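Local coordinates for 14-3-3 protein (Cryptosporidium parvum, PDB 3EFZ), which probably binds phosphoserine-containing partner proteins and regulates them as a member of the dimeric, all-helical 14-3-3 family of signalling adaptors, at residues N44-T53 with L66-S77. Residues are numbered along the deposited sequence; the frame is centred on the assembly and turned at random.
Sequences NYKDVIKVLT and LLAGSLRNRVTS
Tyr45 lies flat against Asn73 while its hydroxyl reaches on to Ser77, and most of the polar bonding between helices 44-53 and 66-77 is built round this aromatic knob. The stack is defined by ring and amide planes only 9° apart, with Asn73 CG 3.5 Å from Tyr45 CG; farther along the same face, Asn73 CB makes a CH-pi contact 3.9 Å from the ring centroid. At the far end, Tyr45 OH donates to Ser77 OG over 2.7 Å, with the serine oxygen near the ring plane.

Hydrogen bonds then fix the amide and the neighbouring guanidinium. Asn73 ND2 gives a weak bond to Tyr45 O, and a firmer one to Asp123 of the second subunit. Arg72 NH2 donates to Asn73 OD1 at 2.7 Å, the oxygen lying 15° out of the guanidinium plane, and weakly to Asn44 OD1. Bends at chi2 and chi3 turn the Arg72 chain along Asn73 toward helix 44-53; its guanidinium stands almost perpendicular to the Tyr45 ring, with Val48 CG2 over one face and Thr76 OG1 over the other.

Apolar contacts take over toward Thr53. Gly69 lets the backbones come close, its CA 5.0 Å from Ile49 CA, and Leu52 CD1 rests 3.3 Å from Gly69 CA. Ile49 is a second knob, seated among Leu66, Gly69, Ser70 and Asn73; its CG2 branch meets Leu66 CD1 at 3.7 Å.

The 8.6 Å axis separation and 159° angle describe a close antiparallel helix pair within the all-helical 14-3-3 fold. It borders the dimer interface, where Ser77 also bonds Glu120 of the second subunit, and Thr76 and Arg72 lie near Arg79 and Arg153 respectively, both predicted to contact a partner's phosphoserine.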
# COMPACT_ATOMS: atom_id res chain seq x y z
N ASN B 44 3.77 -8.25 7.97
CA ASN B 44 2.62 -7.69 8.68
C ASN B 44 1.34 -7.55 7.84
O ASN B 44 0.27 -7.92 8.31
CB ASN B 44 2.98 -6.38 9.38
CG ASN B 44 1.81 -5.78 10.13
OD1 ASN B 44 1.35 -4.68 9.81
ND2 ASN B 44 1.29 -6.51 11.13
N TYR B 45 1.45 -6.98 6.62
CA TYR B 45 0.34 -6.84 5.69
C TYR B 45 -0.22 -8.21 5.40
O TYR B 45 -1.42 -8.44 5.57
CB TYR B 45 0.77 -6.15 4.40
CG TYR B 45 0.98 -4.64 4.50
CD1 TYR B 45 1.29 -4.03 5.73
CD2 TYR B 45 0.91 -3.83 3.36
CE1 TYR B 45 1.51 -2.67 5.82
CE2 TYR B 45 1.11 -2.45 3.44
CZ TYR B 45 1.41 -1.89 4.66
OH TYR B 45 1.64 -0.55 4.75
N LYS B 46 0.63 -9.14 5.00
CA LYS B 46 0.20 -10.50 4.78
C LYS B 46 -0.63 -11.02 5.95
O LYS B 46 -1.74 -11.50 5.74
CB LYS B 46 1.37 -11.45 4.52
CG LYS B 46 0.89 -12.86 4.17
CD LYS B 46 2.06 -13.82 4.01
CE LYS B 46 1.57 -15.20 3.63
NZ LYS B 46 2.72 -16.04 3.26
N ASP B 47 -0.11 -10.88 7.17
CA ASP B 47 -0.80 -11.40 8.33
C ASP B 47 -2.17 -10.78 8.60
O ASP B 47 -3.09 -11.48 9.04
CB ASP B 47 0.08 -11.31 9.58
CG ASP B 47 -0.41 -12.24 10.69
OD1 ASP B 47 -0.46 -13.47 10.46
OD2 ASP B 47 -0.77 -11.74 11.78
N VAL B 48 -2.30 -9.46 8.37
CA VAL B 48 -3.59 -8.79 8.47
C VAL B 48 -4.62 -9.48 7.54
O VAL B 48 -5.69 -9.89 7.98
CB VAL B 48 -3.50 -7.27 8.17
CG1 VAL B 48 -4.90 -6.67 7.91
CG2 VAL B 48 -2.87 -6.55 9.33
N ILE B 49 -4.26 -9.62 6.27
CA ILE B 49 -5.18 -10.22 5.30
C ILE B 49 -5.48 -11.69 5.58
O ILE B 49 -6.63 -12.09 5.53
CB ILE B 49 -4.73 -9.97 3.85
CG1 ILE B 49 -5.03 -8.51 3.50
CG2 ILE B 49 -5.50 -10.87 2.88
CD1 ILE B 49 -4.18 -8.00 2.48
N LYS B 50 -4.46 -12.47 5.95
CA LYS B 50 -4.65 -13.87 6.33
C LYS B 50 -5.68 -14.01 7.45
O LYS B 50 -6.66 -14.74 7.32
CB LYS B 50 -3.33 -14.51 6.76
CG LYS B 50 -2.53 -15.09 5.64
CD LYS B 50 -1.28 -15.82 6.14
CE LYS B 50 -1.52 -17.33 6.31
NZ LYS B 50 -1.97 -17.99 5.04
N VAL B 51 -5.45 -13.30 8.56
CA VAL B 51 -6.34 -13.32 9.71
C VAL B 51 -7.77 -12.90 9.34
O VAL B 51 -8.73 -13.63 9.62
CB VAL B 51 -5.79 -12.49 10.93
CG1 VAL B 51 -6.77 -12.50 12.09
CG2 VAL B 51 -4.46 -13.05 11.40
N LEU B 52 -7.93 -11.73 8.72
CA LEU B 52 -9.28 -11.22 8.41
C LEU B 52 -10.09 -12.14 7.50
O LEU B 52 -11.33 -12.14 7.51
CB LEU B 52 -9.19 -9.82 7.78
CG LEU B 52 -8.82 -8.69 8.75
CD1 LEU B 52 -8.84 -7.34 8.03
CD2 LEU B 52 -9.76 -8.63 9.95
N THR B 53 -9.37 -12.97 6.76
CA THR B 53 -9.88 -13.63 5.59
C THR B 53 -9.95 -15.16 5.83
O THR B 53 -10.82 -15.85 5.27
CB THR B 53 -8.95 -13.22 4.41
OG1 THR B 53 -9.67 -12.46 3.42
CG2 THR B 53 -8.20 -14.35 3.82
N LEU B 66 -11.61 -9.25 2.86
CA LEU B 66 -10.41 -9.00 2.06
C LEU B 66 -10.24 -7.50 1.80
O LEU B 66 -9.14 -6.98 1.91
CB LEU B 66 -10.47 -9.74 0.70
CG LEU B 66 -9.34 -9.54 -0.32
CD1 LEU B 66 -7.97 -9.89 0.26
CD2 LEU B 66 -9.60 -10.35 -1.57
N LEU B 67 -11.34 -6.84 1.44
CA LEU B 67 -11.32 -5.40 1.24
C LEU B 67 -10.96 -4.66 2.54
O LEU B 67 -10.17 -3.73 2.52
CB LEU B 67 -12.67 -4.92 0.71
CG LEU B 67 -12.79 -3.44 0.32
CD1 LEU B 67 -12.00 -3.14 -0.92
CD2 LEU B 67 -14.24 -3.08 0.11
N ALA B 68 -11.56 -5.07 3.66
CA ALA B 68 -11.26 -4.46 4.96
C ALA B 68 -9.75 -4.53 5.26
O ALA B 68 -9.14 -3.54 5.66
CB ALA B 68 -12.07 -5.12 6.06
N GLY B 69 -9.16 -5.71 5.06
CA GLY B 69 -7.72 -5.93 5.21
C GLY B 69 -6.92 -5.11 4.22
O GLY B 69 -5.98 -4.42 4.61
N SER B 70 -7.30 -5.18 2.95
CA SER B 70 -6.66 -4.39 1.92
C SER B 70 -6.68 -2.89 2.25
O SER B 70 -5.70 -2.19 2.02
CB SER B 70 -7.32 -4.66 0.57
OG SER B 70 -6.99 -3.65 -0.35
N LEU B 71 -7.77 -2.41 2.83
CA LEU B 71 -7.89 -1.00 3.19
C LEU B 71 -7.08 -0.61 4.43
O LEU B 71 -6.60 0.52 4.53
CB LEU B 71 -9.34 -0.63 3.41
CG LEU B 71 -10.17 -0.13 2.22
CD1 LEU B 71 -11.48 0.40 2.75
CD2 LEU B 71 -9.41 0.93 1.39
N ARG B 72 -6.95 -1.54 5.37
CA ARG B 72 -6.13 -1.35 6.58
C ARG B 72 -4.68 -1.14 6.12
O ARG B 72 -3.97 -0.29 6.63
CB ARG B 72 -6.18 -2.63 7.42
CG ARG B 72 -5.86 -2.53 8.89
CD ARG B 72 -4.43 -2.22 9.35
NE ARG B 72 -3.38 -2.72 8.49
CZ ARG B 72 -2.09 -2.83 8.85
NH1 ARG B 72 -1.71 -2.51 10.09
NH2 ARG B 72 -1.18 -3.28 7.98
N ASN B 73 -4.28 -1.95 5.14
CA ASN B 73 -2.91 -1.98 4.65
C ASN B 73 -2.65 -0.72 3.84
O ASN B 73 -1.64 -0.04 4.05
CB ASN B 73 -2.63 -3.24 3.83
CG ASN B 73 -2.56 -4.51 4.68
OD1 ASN B 73 -2.43 -4.48 5.91
ND2 ASN B 73 -2.63 -5.65 4.01
N ARG B 74 -3.57 -0.38 2.95
CA ARG B 74 -3.52 0.91 2.26
C ARG B 74 -3.32 2.11 3.20
O ARG B 74 -2.50 2.98 2.93
CB ARG B 74 -4.78 1.11 1.42
CG ARG B 74 -5.15 2.57 1.12
CD ARG B 74 -6.00 2.67 -0.16
NE ARG B 74 -6.64 3.98 -0.32
CZ ARG B 74 -6.17 4.98 -1.06
NH1 ARG B 74 -6.87 6.11 -1.12
NH2 ARG B 74 -5.03 4.86 -1.75
N VAL B 75 -4.14 2.17 4.25
CA VAL B 75 -4.14 3.29 5.22
C VAL B 75 -2.80 3.38 5.98
O VAL B 75 -2.31 4.47 6.28
CB VAL B 75 -5.34 3.15 6.22
CG1 VAL B 75 -5.08 3.87 7.51
CG2 VAL B 75 -6.60 3.68 5.61
N THR B 76 -2.23 2.23 6.29
CA THR B 76 -0.87 2.12 6.85
C THR B 76 0.16 2.63 5.84
O THR B 76 1.08 3.38 6.21
CB THR B 76 -0.58 0.66 7.25
OG1 THR B 76 -1.63 0.21 8.12
CG2 THR B 76 0.73 0.55 8.02
N SER B 77 -0.00 2.28 4.56
CA SER B 77 0.89 2.80 3.54
C SER B 77 0.72 4.30 3.32
O SER B 77 1.70 4.97 3.10
CB SER B 77 0.81 2.04 2.22
OG SER B 77 1.21 0.67 2.39